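Local coordinates for protein metal-bound toxin (Helicobacter pylori, PDB 4NRN) that binds two zinc ions and, as a RelE-family toxin of the YafQ subfamily in a toxin-antitoxin system, probably acts as an RNA endonuclease, at residues K8-D13 against L78-L83; K54-C59 against L66-I71; K62-L67 against G84-L89. All coordinates share one frame; numbering follows the deposited sequence.

Contact 1: K8-D13 against L78-L83; sequences KKFDKD and LFLVRL
The helical turns of K8-D13 cross strand L78-L83 at 48°, their axes 6.3 Å apart at the closest point, with F10 and D13 set against R82 and L83. The carboxylate of D13 carries the polar half. R82 bends at chi2 and chi3, which swings its guanidinium back over the helix to grip the acid side-on with two nitrogens: NE donates to D13 OD2 at 2.8 Å, and NH2 reaches D13 OD1 at 3.3 Å. Both arrive on the syn side. The anti side of OD2 takes a nearly straight bond from the backbone, L83 N to D13 OD2 at 2.9 Å. One oxygen thus ties down both the arginine and the strand, and the cationic guanidinium and the L83 N-H probably favour the charged form of the acid. K9 packs its CB on R82 CD at 3.4 Å, while its amine leads away. On the apolar half F10, with CG anti to its backbone N (chi1 174°), lays its ring along L80, whose CB sits over one face, 3.9 Å from the F10 centroid; L83 CB meets F10 CE1 at 3.8 Å. V81 and R82 form a classic beta bulge opposite V68. Beyond the pair, F10 reaches L27 and L80 reaches V31 of helix 24-35, L83 packs on L14 and L17 of helix 8-19, and L80 touches L67 of strand 65-72.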
loop_
_atom_site.group_PDB
_atom_site.type_symbol
_atom_site.label_atom_id
_atom_site.label_comp_id
_atom_site.label_asym_id
_atom_site.label_seq_id
_atom_site.Cartn_x
_atom_site.Cartn_y
_atom_site.Cartn_z
ATOM N N LYS A 8 -6.770 6.827 8.328
ATOM C CA LYS A 8 -7.676 6.186 9.285
ATOM C C LYS A 8 -8.386 4.969 8.663
ATOM O O LYS A 8 -8.692 4.009 9.369
ATOM C CB LYS A 8 -8.698 7.182 9.858
ATOM C CG LYS A 8 -8.105 8.327 10.676
ATOM C CD LYS A 8 -9.221 9.218 11.255
ATOM C CE LYS A 8 -8.659 10.475 11.937
ATOM N NZ LYS A 8 -9.721 11.383 12.501
ATOM N N LYS A 9 -8.634 5.007 7.350
ATOM C CA LYS A 9 -9.258 3.876 6.649
ATOM C C LYS A 9 -8.281 2.720 6.515
ATOM O O LYS A 9 -8.657 1.567 6.682
ATOM C CB LYS A 9 -9.763 4.262 5.253
ATOM C CG LYS A 9 -10.916 5.238 5.239
ATOM C CD LYS A 9 -11.198 5.712 3.814
ATOM C CE LYS A 9 -12.163 6.900 3.790
ATOM N NZ LYS A 9 -12.032 7.716 2.549
ATOM N N PHE A 10 -7.030 3.031 6.193
ATOM C CA PHE A 10 -6.009 2.005 6.122
ATOM C C PHE A 10 -5.888 1.262 7.446
ATOM O O PHE A 10 -5.804 0.032 7.476
ATOM C CB PHE A 10 -4.650 2.591 5.754
ATOM C CG PHE A 10 -3.539 1.583 5.803
ATOM C CD1 PHE A 10 -3.147 0.909 4.658
ATOM C CD2 PHE A 10 -2.906 1.286 7.003
ATOM C CE1 PHE A 10 -2.123 -0.033 4.703
ATOM C CE2 PHE A 10 -1.886 0.344 7.058
ATOM C CZ PHE A 10 -1.495 -0.315 5.903
ATOM N N ASP A 11 -5.855 2.010 8.544
ATOM C CA ASP A 11 -5.716 1.394 9.858
ATOM C C ASP A 11 -6.853 0.396 10.106
ATOM O O ASP A 11 -6.622 -0.718 10.579
ATOM C CB ASP A 11 -5.641 2.466 10.955
ATOM C CG ASP A 11 -4.373 3.317 10.861
ATOM O OD1 ASP A 11 -3.366 2.838 10.297
ATOM O OD2 ASP A 11 -4.384 4.467 11.350
ATOM N N LYS A 12 -8.077 0.777 9.760
ATOM C CA LYS A 12 -9.193 -0.145 9.915
ATOM C C LYS A 12 -9.037 -1.372 9.011
ATOM O O LYS A 12 -9.253 -2.497 9.457
ATOM C CB LYS A 12 -10.534 0.553 9.693
ATOM C CG LYS A 12 -10.850 1.599 10.754
ATOM C CD LYS A 12 -12.050 2.449 10.371
ATOM C CE LYS A 12 -12.349 3.512 11.425
ATOM N NZ LYS A 12 -11.422 4.675 11.343
ATOM N N ASP A 13 -8.655 -1.154 7.753
ATOM C CA ASP A 13 -8.431 -2.250 6.799
ATOM C C ASP A 13 -7.489 -3.313 7.368
ATOM O O ASP A 13 -7.739 -4.514 7.262
ATOM C CB ASP A 13 -7.826 -1.720 5.493
ATOM C CG ASP A 13 -8.807 -0.923 4.670
ATOM O OD1 ASP A 13 -10.019 -0.932 4.996
ATOM O OD2 ASP A 13 -8.365 -0.287 3.683
ATOM N N LEU A 78 5.698 8.541 2.407
ATOM C CA LEU A 78 4.919 7.473 1.797
ATOM C C LEU A 78 3.620 7.358 2.579
ATOM O O LEU A 78 3.639 7.071 3.775
ATOM C CB LEU A 78 5.697 6.151 1.854
ATOM C CG LEU A 78 4.929 4.865 1.542
ATOM C CD1 LEU A 78 4.681 4.763 0.044
ATOM C CD2 LEU A 78 5.690 3.648 2.054
ATOM N N PHE A 79 2.497 7.587 1.907
ATOM C CA PHE A 79 1.186 7.597 2.555
ATOM C C PHE A 79 0.422 6.302 2.252
ATOM O O PHE A 79 0.111 6.024 1.098
ATOM C CB PHE A 79 0.405 8.824 2.058
ATOM C CG PHE A 79 -0.878 9.104 2.811
ATOM C CD1 PHE A 79 -0.881 9.237 4.193
ATOM C CD2 PHE A 79 -2.073 9.289 2.124
ATOM C CE1 PHE A 79 -2.061 9.516 4.875
ATOM C CE2 PHE A 79 -3.250 9.576 2.798
ATOM C CZ PHE A 79 -3.243 9.681 4.170
ATOM N N LEU A 80 0.131 5.501 3.275
ATOM C CA LEU A 80 -0.636 4.266 3.065
ATOM C C LEU A 80 -2.145 4.527 3.164
ATOM O O LEU A 80 -2.666 4.861 4.232
ATOM C CB LEU A 80 -0.176 3.145 4.016
ATOM C CG LEU A 80 1.345 2.947 4.136
ATOM C CD1 LEU A 80 1.703 1.822 5.107
ATOM C CD2 LEU A 80 1.988 2.707 2.785
ATOM N N VAL A 81 -2.833 4.357 2.035
ATOM C CA VAL A 81 -4.206 4.840 1.875
ATOM C C VAL A 81 -5.291 3.781 2.124
ATOM O O VAL A 81 -6.219 4.014 2.896
ATOM C CB VAL A 81 -4.421 5.529 0.487
ATOM C CG1 VAL A 81 -5.796 6.158 0.408
ATOM C CG2 VAL A 81 -3.362 6.580 0.246
ATOM N N ARG A 82 -5.195 2.633 1.464
ATOM C CA ARG A 82 -6.152 1.552 1.694
ATOM C C ARG A 82 -5.476 0.203 1.489
ATOM O O ARG A 82 -4.462 0.106 0.805
ATOM C CB ARG A 82 -7.367 1.674 0.767
ATOM C CG ARG A 82 -8.162 2.994 0.853
ATOM C CD ARG A 82 -9.043 3.091 2.097
ATOM N NE ARG A 82 -9.702 1.825 2.417
ATOM C CZ ARG A 82 -10.858 1.429 1.895
ATOM N NH1 ARG A 82 -11.489 2.203 1.025
ATOM N NH2 ARG A 82 -11.381 0.259 2.239
ATOM N N LEU A 83 -6.037 -0.835 2.101
ATOM C CA LEU A 83 -5.490 -2.185 2.017
ATOM C C LEU A 83 -6.660 -3.149 1.973
ATOM O O LEU A 83 -7.380 -3.292 2.959
ATOM C CB LEU A 83 -4.635 -2.492 3.244
ATOM C CG LEU A 83 -3.862 -3.804 3.206
ATOM C CD1 LEU A 83 -2.725 -3.677 2.209
ATOM C CD2 LEU A 83 -3.331 -4.152 4.589
#

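Contact 2: K54-C59 against L66-I71; sequences KDFREC and LLVYQI. With ZN (zinc ion), chain C.
The Y69 ring takes R57 CB over one face, 3.8 Å from the Y69 centroid, and C59 CB at its edge, where Y69 CE2 is 4.0 Å away. Y69 CG stands between its backbone N and carbonyl carbon (chi1 67°), and the ring lies alongside the R57 chain, pointing the same way. At the tips R57 NE makes only a weak bond to Y69 OH; the stronger partner of both is D46, which salt-bridges R57 NH2 and hydrogen-bonds Y69 OH. On the other sheet face the F56 ring turns its edge to Q70: ring and amide planes are almost perpendicular (87°), and F56 CE1 comes within 3.3 Å of Q70 OE1. The strands beneath are antiparallel. R57 with Y69 and C59 with L67 are hydrogen-bonded pairs, R57 N to Y69 O being nearly straight at 2.8 Å, and E58 faces V68 in the non-hydrogen-bonded pair between them. From there E58 stretches out past L66 CD1, which is 3.9 Å from E58 OE1. Its OE2 binds a zinc ion at 2.4 Å, in a site completed by H47 and H60; E58 also belongs to the second zinc site, with H86. The two strands form a beta hairpin within the mixed sheet, 65-72 at its centre: 46-48 flanks 56-60, 77-84 flanks 65-72, and helix 24-35 packs on C59, L67 and Y69 through V30, V31 and L34.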
loop_
_atom_site.group_PDB
_atom_site.type_symbol
_atom_site.label_atom_id
_atom_site.label_comp_id
_atom_site.label_asym_id
_atom_site.label_seq_id
_atom_site.Cartn_x
_atom_site.Cartn_y
_atom_site.Cartn_z
ATOM N N LYS A 54 -4.850 12.123 -8.580
ATOM C CA LYS A 54 -3.750 12.415 -7.670
ATOM C C LYS A 54 -2.861 11.175 -7.710
ATOM O O LYS A 54 -3.373 10.062 -7.841
ATOM C CB LYS A 54 -4.276 12.679 -6.255
ATOM C CG LYS A 54 -5.714 13.230 -6.192
ATOM C CD LYS A 54 -5.952 14.436 -7.106
ATOM C CE LYS A 54 -5.567 15.762 -6.456
ATOM N NZ LYS A 54 -5.897 16.933 -7.333
ATOM N N ASP A 55 -1.545 11.358 -7.622
ATOM C CA ASP A 55 -0.607 10.262 -7.884
ATOM C C ASP A 55 -0.706 9.073 -6.919
ATOM O O ASP A 55 0.267 8.705 -6.261
ATOM C CB ASP A 55 0.843 10.763 -8.005
ATOM C CG ASP A 55 1.345 11.446 -6.745
ATOM O OD1 ASP A 55 0.807 11.168 -5.655
ATOM O OD2 ASP A 55 2.290 12.260 -6.851
ATOM N N PHE A 56 -1.890 8.471 -6.859
ATOM C CA PHE A 56 -2.089 7.211 -6.160
ATOM C C PHE A 56 -1.483 6.062 -6.964
ATOM O O PHE A 56 -1.604 6.022 -8.187
ATOM C CB PHE A 56 -3.580 6.934 -5.941
ATOM C CG PHE A 56 -4.182 7.685 -4.790
ATOM C CD1 PHE A 56 -3.381 8.248 -3.810
ATOM C CD2 PHE A 56 -5.555 7.795 -4.669
ATOM C CE1 PHE A 56 -3.936 8.928 -2.746
ATOM C CE2 PHE A 56 -6.118 8.471 -3.600
ATOM C CZ PHE A 56 -5.305 9.038 -2.642
ATOM N N ARG A 57 -0.835 5.132 -6.268
ATOM C CA ARG A 57 -0.344 3.905 -6.887
ATOM C C ARG A 57 -0.961 2.685 -6.226
ATOM O O ARG A 57 -1.552 2.770 -5.142
ATOM C CB ARG A 57 1.183 3.815 -6.844
ATOM C CG ARG A 57 1.890 4.911 -7.614
ATOM C CD ARG A 57 3.381 4.636 -7.702
ATOM N NE ARG A 57 3.686 3.518 -8.586
ATOM C CZ ARG A 57 3.980 3.644 -9.879
ATOM N NH1 ARG A 57 4.000 4.845 -10.453
ATOM N NH2 ARG A 57 4.241 2.570 -10.609
ATOM N N GLU A 58 -0.802 1.549 -6.889
ATOM C CA GLU A 58 -1.467 0.329 -6.494
ATOM C C GLU A 58 -0.458 -0.806 -6.521
ATOM O O GLU A 58 0.135 -1.099 -7.559
ATOM C CB GLU A 58 -2.606 0.053 -7.474
ATOM C CG GLU A 58 -3.658 -0.896 -6.978
ATOM C CD GLU A 58 -4.764 -1.065 -7.997
ATOM O OE1 GLU A 58 -5.874 -0.539 -7.769
ATOM O OE2 GLU A 58 -4.519 -1.708 -9.039
ATOM N N CYS A 59 -0.262 -1.437 -5.371
ATOM C CA CYS A 59 0.668 -2.546 -5.257
ATOM C C CYS A 59 -0.094 -3.821 -4.950
ATOM O O CYS A 59 -0.980 -3.835 -4.097
ATOM C CB CYS A 59 1.708 -2.290 -4.154
ATOM S SG CYS A 59 3.013 -3.501 -4.213
ATOM N N LEU A 66 -4.667 -5.466 -2.401
ATOM C CA LEU A 66 -4.032 -4.248 -2.894
ATOM C C LEU A 66 -3.602 -3.287 -1.782
ATOM O O LEU A 66 -4.330 -3.058 -0.811
ATOM C CB LEU A 66 -4.991 -3.533 -3.856
ATOM C CG LEU A 66 -5.701 -4.473 -4.840
ATOM C CD1 LEU A 66 -6.741 -3.735 -5.691
ATOM C CD2 LEU A 66 -4.677 -5.214 -5.713
ATOM N N LEU A 67 -2.401 -2.741 -1.932
ATOM C CA LEU A 67 -1.928 -1.650 -1.093
ATOM C C LEU A 67 -2.008 -0.395 -1.942
ATOM O O LEU A 67 -1.220 -0.230 -2.879
ATOM C CB LEU A 67 -0.468 -1.880 -0.703
ATOM C CG LEU A 67 0.204 -1.102 0.438
ATOM C CD1 LEU A 67 1.718 -1.098 0.213
ATOM C CD2 LEU A 67 -0.311 0.315 0.614
ATOM N N VAL A 68 -2.964 0.477 -1.641
ATOM C CA VAL A 68 -3.042 1.749 -2.345
ATOM C C VAL A 68 -2.258 2.777 -1.551
ATOM O O VAL A 68 -2.515 2.992 -0.364
ATOM C CB VAL A 68 -4.491 2.200 -2.571
ATOM C CG1 VAL A 68 -4.518 3.546 -3.278
ATOM C CG2 VAL A 68 -5.239 1.153 -3.392
ATOM N N TYR A 69 -1.270 3.387 -2.198
ATOM C CA TYR A 69 -0.370 4.288 -1.495
ATOM C C TYR A 69 -0.077 5.498 -2.333
ATOM O O TYR A 69 -0.344 5.528 -3.534
ATOM C CB TYR A 69 0.949 3.594 -1.141
ATOM C CG TYR A 69 1.789 3.227 -2.347
ATOM C CD1 TYR A 69 2.733 4.110 -2.861
ATOM C CD2 TYR A 69 1.626 1.994 -2.979
ATOM C CE1 TYR A 69 3.495 3.767 -3.960
ATOM C CE2 TYR A 69 2.380 1.648 -4.081
ATOM C CZ TYR A 69 3.317 2.538 -4.567
ATOM O OH TYR A 69 4.069 2.187 -5.669
ATOM N N GLN A 70 0.489 6.502 -1.683
ATOM C CA GLN A 70 0.779 7.755 -2.341
ATOM C C GLN A 70 2.123 8.202 -1.829
ATOM O O GLN A 70 2.329 8.279 -0.624
ATOM C CB GLN A 70 -0.296 8.780 -1.995
ATOM C CG GLN A 70 -0.178 10.066 -2.787
ATOM C CD GLN A 70 -1.071 11.163 -2.255
ATOM O OE1 GLN A 70 -1.819 10.969 -1.295
ATOM N NE2 GLN A 70 -0.998 12.330 -2.880
ATOM N N ILE A 71 3.057 8.464 -2.732
ATOM C CA ILE A 71 4.304 9.074 -2.304
ATOM C C ILE A 71 4.170 10.576 -2.407
ATOM O O ILE A 71 3.825 11.102 -3.468
ATOM C CB ILE A 71 5.521 8.615 -3.136
ATOM C CG1 ILE A 71 5.830 7.135 -2.891
ATOM C CG2 ILE A 71 6.744 9.456 -2.790
ATOM C CD1 ILE A 71 7.209 6.722 -3.385
HETATM ZN ZN ZN C . -3.449 -3.574 -10.098
#

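Contact 3: K62-L67 against G84-L89; sequences KPDLLL and GSHSEL. With ZN (zinc ion), chain D.
D64 and H86 meet through a single oxygen, the tight spot of this contact. D64 OD1 accepts from H86 ND1 at 2.6 Å and from H86 N at 3.0 Å, the two donors coming from opposite faces of the carboxylate plane. The backbone bond is the straighter; the ring nitrogen approaches from well above that plane, with an N-H...O angle of 134°. Held at ND1, the imidazole turns NE2 to a zinc ion 2.5 Å away, in the plane of the ring. Water 1 is also bound to this metal, at 2.4 Å from the zinc. The two strand ends are joined by the antiparallel hydrogen-bonded pair L66-G84, with L66 N to G84 O at 2.8 Å and G84 N bonding back to L66 O. Looser, exposed ground lies outward, at D64 itself and at P63, which only grazes the edge of the H86 ring with its carbonyl. Beyond G84 the short helix 86-89 begins with a capping box, S85 OG accepting from E88 N at 3.1 Å while S85 N donates a weak bond back to E88 OE1. This His-carboxylate pair places H86, predicted to be the proton donor of the active site, at a zinc site shared with E58.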
loop_
_atom_site.group_PDB
_atom_site.type_symbol
_atom_site.label_atom_id
_atom_site.label_comp_id
_atom_site.label_asym_id
_atom_site.label_seq_id
_atom_site.Cartn_x
_atom_site.Cartn_y
_atom_site.Cartn_z
ATOM N N LYS A 62 -0.995 -9.427 -2.846
ATOM C CA LYS A 62 -1.432 -10.690 -3.400
ATOM C C LYS A 62 -2.266 -10.285 -4.611
ATOM O O LYS A 62 -2.779 -9.171 -4.651
ATOM C CB LYS A 62 -2.268 -11.461 -2.377
ATOM C CG LYS A 62 -1.521 -11.795 -1.081
ATOM C CD LYS A 62 -2.418 -12.521 -0.083
ATOM C CE LYS A 62 -1.802 -12.545 1.311
ATOM N NZ LYS A 62 -2.735 -13.093 2.344
ATOM N N PRO A 63 -2.390 -11.164 -5.615
ATOM C CA PRO A 63 -3.076 -10.735 -6.842
ATOM C C PRO A 63 -4.422 -10.028 -6.610
ATOM O O PRO A 63 -4.821 -9.223 -7.456
ATOM C CB PRO A 63 -3.248 -12.042 -7.619
ATOM C CG PRO A 63 -2.077 -12.874 -7.168
ATOM C CD PRO A 63 -1.893 -12.548 -5.711
ATOM N N ASP A 64 -5.099 -10.297 -5.495
ATOM C CA ASP A 64 -6.253 -9.474 -5.101
ATOM C C ASP A 64 -6.234 -9.008 -3.626
ATOM O O ASP A 64 -7.261 -9.011 -2.953
ATOM C CB ASP A 64 -7.587 -10.146 -5.459
ATOM C CG ASP A 64 -8.748 -9.154 -5.510
ATOM O OD1 ASP A 64 -8.486 -7.936 -5.582
ATOM O OD2 ASP A 64 -9.924 -9.583 -5.475
ATOM N N LEU A 65 -5.053 -8.624 -3.141
ATOM C CA LEU A 65 -4.916 -7.817 -1.924
ATOM C C LEU A 65 -4.028 -6.621 -2.250
ATOM O O LEU A 65 -2.806 -6.746 -2.357
ATOM C CB LEU A 65 -4.311 -8.604 -0.759
ATOM C CG LEU A 65 -3.922 -7.719 0.439
ATOM C CD1 LEU A 65 -5.146 -7.252 1.211
ATOM C CD2 LEU A 65 -2.953 -8.431 1.375
ATOM N N LEU A 66 -4.667 -5.466 -2.401
ATOM C CA LEU A 66 -4.032 -4.248 -2.894
ATOM C C LEU A 66 -3.602 -3.287 -1.782
ATOM O O LEU A 66 -4.330 -3.058 -0.811
ATOM C CB LEU A 66 -4.991 -3.533 -3.856
ATOM C CG LEU A 66 -5.701 -4.473 -4.840
ATOM C CD1 LEU A 66 -6.741 -3.735 -5.691
ATOM C CD2 LEU A 66 -4.677 -5.214 -5.713
ATOM N N LEU A 67 -2.401 -2.741 -1.932
ATOM C CA LEU A 67 -1.928 -1.650 -1.093
ATOM C C LEU A 67 -2.008 -0.395 -1.942
ATOM O O LEU A 67 -1.220 -0.230 -2.879
ATOM C CB LEU A 67 -0.468 -1.880 -0.703
ATOM C CG LEU A 67 0.204 -1.102 0.438
ATOM C CD1 LEU A 67 1.718 -1.098 0.213
ATOM C CD2 LEU A 67 -0.311 0.315 0.614
ATOM N N GLY A 84 -6.857 -3.802 0.835
ATOM C CA GLY A 84 -8.015 -4.659 0.655
ATOM C C GLY A 84 -8.159 -5.168 -0.762
ATOM O O GLY A 84 -7.281 -4.962 -1.593
ATOM N N SER A 85 -9.269 -5.844 -1.042
ATOM C CA SER A 85 -9.512 -6.362 -2.384
ATOM C C SER A 85 -10.036 -5.265 -3.305
ATOM O O SER A 85 -10.404 -4.181 -2.850
ATOM C CB SER A 85 -10.505 -7.523 -2.341
ATOM O OG SER A 85 -11.810 -7.048 -2.059
ATOM N N HIS A 86 -10.065 -5.548 -4.604
ATOM C CA HIS A 86 -10.676 -4.629 -5.555
ATOM C C HIS A 86 -12.111 -4.345 -5.125
ATOM O O HIS A 86 -12.532 -3.189 -5.045
ATOM C CB HIS A 86 -10.661 -5.217 -6.963
ATOM C CG HIS A 86 -9.314 -5.203 -7.609
ATOM N ND1 HIS A 86 -8.489 -6.306 -7.639
ATOM C CD2 HIS A 86 -8.645 -4.219 -8.258
ATOM C CE1 HIS A 86 -7.372 -6.006 -8.274
ATOM N NE2 HIS A 86 -7.441 -4.743 -8.659
ATOM N N SER A 87 -12.852 -5.411 -4.839
ATOM C CA SER A 87 -14.246 -5.301 -4.429
ATOM C C SER A 87 -14.423 -4.396 -3.213
ATOM O O SER A 87 -15.380 -3.629 -3.138
ATOM C CB SER A 87 -14.831 -6.689 -4.149
ATOM O OG SER A 87 -14.757 -7.519 -5.295
ATOM N N GLU A 88 -13.494 -4.479 -2.266
ATOM C CA GLU A 88 -13.598 -3.705 -1.032
ATOM C C GLU A 88 -13.204 -2.238 -1.165
ATOM O O GLU A 88 -13.724 -1.388 -0.447
ATOM C CB GLU A 88 -12.773 -4.352 0.074
ATOM C CG GLU A 88 -13.515 -5.413 0.814
ATOM C CD GLU A 88 -12.586 -6.379 1.483
ATOM O OE1 GLU A 88 -11.392 -6.037 1.639
ATOM O OE2 GLU A 88 -13.046 -7.483 1.843
ATOM N N LEU A 89 -12.276 -1.940 -2.062
ATOM C CA LEU A 89 -11.772 -0.581 -2.161
ATOM C C LEU A 89 -12.557 0.239 -3.183
ATOM O O LEU A 89 -12.690 1.457 -3.050
ATOM C CB LEU A 89 -10.285 -0.599 -2.525
ATOM C CG LEU A 89 -9.258 -0.760 -1.404
ATOM C CD1 LEU A 89 -9.695 -1.793 -0.393
ATOM C CD2 LEU A 89 -7.913 -1.127 -2.001
HETATM ZN ZN ZN D . -6.312 -3.256 -10.376
HETATM O O HOH W 1 -7.695 -1.678 -11.533
#

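In the fold
From the N terminus, helix 8-19 follows the edge strand 3-6, and contact 1 brings its first turns against strand 77-84, closing a loop of 64 residues. Within that loop lies contact 2, the short hairpin closure between strands 56-60 and 65-72. Contact 3 begins in the connection between those two strands, runs into 65-72, where it shares L66 and L67 with contact 2, and ends on helix 86-89, so it crosses contact 1 along the chain. Strands 65-72 and 77-84, neighbours in one mixed sheet, join all three; V81 N probably bonds V68 O between contacts 1 and 2. Together they connect the N-terminal helix, the sheet and the C-terminal helix, with E58 serving both zinc ions and H86 the second.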